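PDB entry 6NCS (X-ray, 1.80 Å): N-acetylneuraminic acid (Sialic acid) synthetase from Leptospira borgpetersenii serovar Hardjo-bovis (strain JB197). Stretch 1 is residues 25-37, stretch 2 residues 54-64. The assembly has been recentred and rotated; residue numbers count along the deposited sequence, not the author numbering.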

# COMPACT_ATOMS: atom_id res chain seq x y z
N PRO A 25 3.35 10.13 12.59
CA PRO A 25 4.07 10.07 11.32
C PRO A 25 4.94 8.83 11.23
O PRO A 25 5.36 8.26 12.25
CB PRO A 25 4.95 11.33 11.34
CG PRO A 25 4.28 12.24 12.30
CD PRO A 25 3.62 11.38 13.32
N VAL A 26 5.20 8.42 9.99
CA VAL A 26 6.18 7.36 9.75
C VAL A 26 7.53 7.80 10.27
O VAL A 26 8.01 8.90 9.95
CB VAL A 26 6.25 7.05 8.25
CG1 VAL A 26 7.31 5.96 7.98
CG2 VAL A 26 4.89 6.62 7.74
N PHE A 27 8.16 6.94 11.06
CA PHE A 27 9.48 7.19 11.63
C PHE A 27 10.53 6.72 10.63
O PHE A 27 10.56 5.53 10.28
CB PHE A 27 9.58 6.42 12.95
CG PHE A 27 10.79 6.74 13.76
CD1 PHE A 27 10.84 7.89 14.53
CD2 PHE A 27 11.86 5.86 13.79
CE1 PHE A 27 11.96 8.17 15.31
CE2 PHE A 27 12.99 6.13 14.57
CZ PHE A 27 13.04 7.28 15.32
N ILE A 28 11.37 7.63 10.15
CA ILE A 28 12.31 7.33 9.06
C ILE A 28 13.73 7.29 9.61
O ILE A 28 14.21 8.27 10.19
CB ILE A 28 12.19 8.34 7.92
CG1 ILE A 28 10.79 8.23 7.29
CG2 ILE A 28 13.25 8.05 6.83
CD1 ILE A 28 10.47 9.29 6.28
N ILE A 29 14.42 6.17 9.38
CA ILE A 29 15.76 5.90 9.90
C ILE A 29 16.71 5.89 8.72
O ILE A 29 16.53 5.11 7.78
CB ILE A 29 15.83 4.55 10.63
CG1 ILE A 29 14.94 4.54 11.87
CG2 ILE A 29 17.29 4.22 11.02
CD1 ILE A 29 14.46 3.11 12.23
N ALA A 30 17.75 6.73 8.78
CA ALA A 30 18.85 6.70 7.82
C ALA A 30 19.90 5.73 8.35
O ALA A 30 20.48 5.98 9.41
CB ALA A 30 19.42 8.10 7.64
N GLU A 31 20.12 4.61 7.65
CA GLU A 31 21.09 3.61 8.11
C GLU A 31 22.45 4.01 7.55
O GLU A 31 22.75 3.75 6.38
CB GLU A 31 20.66 2.20 7.69
CG GLU A 31 21.77 1.15 7.55
CD GLU A 31 22.38 0.70 8.87
OE1 GLU A 31 22.60 -0.52 9.04
OE2 GLU A 31 22.65 1.56 9.73
N ALA A 32 23.26 4.68 8.37
CA ALA A 32 24.62 5.00 7.97
C ALA A 32 25.46 3.74 7.87
O ALA A 32 26.39 3.67 7.06
CB ALA A 32 25.26 5.98 8.96
N GLY A 33 25.15 2.75 8.70
CA GLY A 33 25.75 1.43 8.58
C GLY A 33 27.26 1.52 8.72
O GLY A 33 27.78 2.04 9.71
N LEU A 34 27.96 1.01 7.71
CA LEU A 34 29.41 1.05 7.65
C LEU A 34 29.92 1.97 6.55
O LEU A 34 31.12 1.98 6.27
CB LEU A 34 29.96 -0.36 7.44
CG LEU A 34 29.59 -1.35 8.55
CD1 LEU A 34 30.34 -2.65 8.40
CD2 LEU A 34 29.88 -0.73 9.90
N ASN A 35 29.04 2.76 5.93
CA ASN A 35 29.40 3.49 4.73
C ASN A 35 30.42 4.59 4.99
O ASN A 35 31.13 5.00 4.05
CB ASN A 35 28.12 4.06 4.09
CG ASN A 35 28.39 4.80 2.80
OD1 ASN A 35 28.46 6.03 2.79
ND2 ASN A 35 28.53 4.07 1.71
N HIS A 36 30.57 5.04 6.24
CA HIS A 36 31.60 6.02 6.57
C HIS A 36 33.01 5.43 6.54
O HIS A 36 33.98 6.19 6.55
CB HIS A 36 31.32 6.60 7.95
CG HIS A 36 31.07 5.55 8.98
ND1 HIS A 36 32.08 4.74 9.47
CD2 HIS A 36 29.93 5.14 9.58
CE1 HIS A 36 31.57 3.89 10.35
NE2 HIS A 36 30.27 4.11 10.43
N GLY A 37 33.14 4.11 6.54
CA GLY A 37 34.45 3.51 6.43
C GLY A 37 35.35 3.71 7.63
O GLY A 37 36.57 3.49 7.52
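Stretch 2 54-64: KANAIKFQAYN

The strongest link between the two stretches is a buried salt bridge: Lys59 NZ lies 2.8 Å from Glu31 OE2. Glu31 and Lys59 are paired across two neighbouring strands with their side chains on the same face of the sheet, so the two charges can meet directly, and with both residues buried the pairing matters all the more. The other carboxylate oxygen is also used, for Gln61 NE2 donates a hydrogen bond to Glu31 OE1 at 2.9 Å. Lysine suits this place because its flexible chain, extended through chi2 and then bent at chi3 and chi4 (both p), can bring the ammonium back to the carboxylate.

Beneath these side chains runs a parallel ladder. Stretch 2 forms a strand over residues 57-62 and lies beside the strand that begins at Phe27, with the same N-to-C direction, a signed crossing angle of -34° and a closest axial approach of 4.6 Å. Ile29 pairs with Ala57, Ala30 with Ile58 and Glu31 with Lys59, their CA atoms 4.7 to 4.9 Å apart. As expected of a parallel pair, Ala30 bonds to residues on both sides of its partner: Ala30 N donates to Ala57 O at 2.9 Å, and Ala30 O accepts from Lys59 N at 2.9 Å. Ala32 N then donates to Lys59 O, also at 2.9 Å. At the start of the ladder Ile28 O receives Ala57 N at 3.2 Å, while the side chain of Asn56, still ahead of the strand, stands in for a backbone carbonyl: Ile28 N donates to Asn56 OD1 at 2.8 Å.

Farther on, stretch 1 turns through a type II' turn from Ala32 to Asn35. Gly33 has phi 59° and psi -124°, a conformation favourable to glycine. Here a water bridges the two stretches, donating to Gly33 O at 2.6 Å and accepting from Gln61 N at 2.8 Å; His36 NE2 is 2.9 Å from the same water oxygen.

Apolar packing completes the contact. Ala32 is small enough to sit over the face of the Phe60 ring, with its CB 3.7 Å from Phe60 CE1, and also meets Ile58, CB to CG1, at 4.1 Å. The edge of the same phenyl ring faces His36, whose CD2 is 3.8 Å from Phe60 CD1. At one end Asn56 CB lies over the Phe27 ring, 3.6 Å from Phe27 CE1; at the other Leu34 CD2 reaches within 3.4 Å of Tyr63 CE1. Together the stretches bury 821 Å².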

# COMPACT_ATOMS: atom_id res chain seq x y z
N LYS A 54 15.80 15.88 7.09
CA LYS A 54 14.67 15.73 8.02
C LYS A 54 14.34 14.26 8.29
O LYS A 54 13.19 13.93 8.63
CB LYS A 54 13.43 16.49 7.55
CG LYS A 54 13.65 17.98 7.21
CD LYS A 54 14.27 18.73 8.37
CE LYS A 54 14.61 20.16 7.97
NZ LYS A 54 15.58 20.77 8.92
N ALA A 55 15.33 13.38 8.19
CA ALA A 55 15.17 12.04 8.74
C ALA A 55 14.96 12.11 10.25
O ALA A 55 15.48 13.01 10.92
CB ALA A 55 16.41 11.18 8.44
N ASN A 56 14.19 11.16 10.79
CA ASN A 56 13.95 11.19 12.23
C ASN A 56 15.14 10.70 13.02
O ASN A 56 15.38 11.16 14.15
CB ASN A 56 12.73 10.33 12.59
CG ASN A 56 11.47 10.80 11.92
OD1 ASN A 56 11.11 10.32 10.84
ND2 ASN A 56 10.77 11.74 12.55
N ALA A 57 15.90 9.77 12.45
CA ALA A 57 16.99 9.13 13.18
C ALA A 57 18.10 8.76 12.22
O ALA A 57 17.86 8.56 11.03
CB ALA A 57 16.48 7.89 13.93
N ILE A 58 19.32 8.68 12.74
CA ILE A 58 20.44 8.11 12.00
C ILE A 58 21.05 6.98 12.84
O ILE A 58 21.22 7.12 14.06
CB ILE A 58 21.49 9.18 11.60
CG1 ILE A 58 22.61 8.56 10.76
CG2 ILE A 58 22.04 9.92 12.84
CD1 ILE A 58 23.49 9.59 10.05
N LYS A 59 21.34 5.86 12.18
CA LYS A 59 21.71 4.62 12.85
C LYS A 59 23.11 4.19 12.41
O LYS A 59 23.46 4.28 11.23
CB LYS A 59 20.70 3.51 12.53
CG LYS A 59 20.84 2.28 13.41
CD LYS A 59 19.90 1.17 12.93
CE LYS A 59 20.48 0.48 11.72
NZ LYS A 59 21.91 0.16 12.06
N PHE A 60 23.91 3.73 13.37
CA PHE A 60 25.27 3.24 13.13
C PHE A 60 25.34 1.77 13.56
O PHE A 60 24.33 1.18 13.96
CB PHE A 60 26.30 4.13 13.85
CG PHE A 60 26.41 5.52 13.25
CD1 PHE A 60 27.36 5.80 12.28
CD2 PHE A 60 25.54 6.54 13.63
CE1 PHE A 60 27.46 7.07 11.70
CE2 PHE A 60 25.62 7.81 13.06
CZ PHE A 60 26.59 8.08 12.10
N GLN A 61 26.51 1.15 13.43
CA GLN A 61 26.70 -0.25 13.79
C GLN A 61 27.84 -0.37 14.79
O GLN A 61 28.91 0.21 14.57
CB GLN A 61 26.99 -1.13 12.56
CG GLN A 61 25.79 -1.20 11.61
CD GLN A 61 26.05 -2.04 10.38
OE1 GLN A 61 27.00 -2.82 10.32
NE2 GLN A 61 25.20 -1.87 9.37
N ALA A 62 27.61 -1.12 15.86
CA ALA A 62 28.56 -1.30 16.95
C ALA A 62 28.93 -2.78 17.04
O ALA A 62 28.11 -3.60 17.48
CB ALA A 62 27.96 -0.80 18.27
N TYR A 63 30.15 -3.12 16.62
CA TYR A 63 30.47 -4.52 16.42
C TYR A 63 31.97 -4.73 16.58
O TYR A 63 32.76 -3.79 16.50
CB TYR A 63 30.05 -5.01 15.03
CG TYR A 63 30.79 -4.27 13.95
CD1 TYR A 63 30.41 -2.98 13.58
CD2 TYR A 63 31.90 -4.83 13.33
CE1 TYR A 63 31.12 -2.28 12.62
CE2 TYR A 63 32.61 -4.14 12.36
CZ TYR A 63 32.21 -2.86 12.01
OH TYR A 63 32.92 -2.17 11.06
N ASN A 64 32.33 -5.99 16.80
CA ASN A 64 33.70 -6.46 16.64
C ASN A 64 33.76 -7.33 15.39
O ASN A 64 32.97 -8.27 15.24
CB ASN A 64 34.14 -7.26 17.88
CG ASN A 64 35.48 -7.96 17.68
OD1 ASN A 64 35.53 -9.14 17.36
ND2 ASN A 64 36.57 -7.21 17.87
O HOH W 1 28.71 2.34 12.15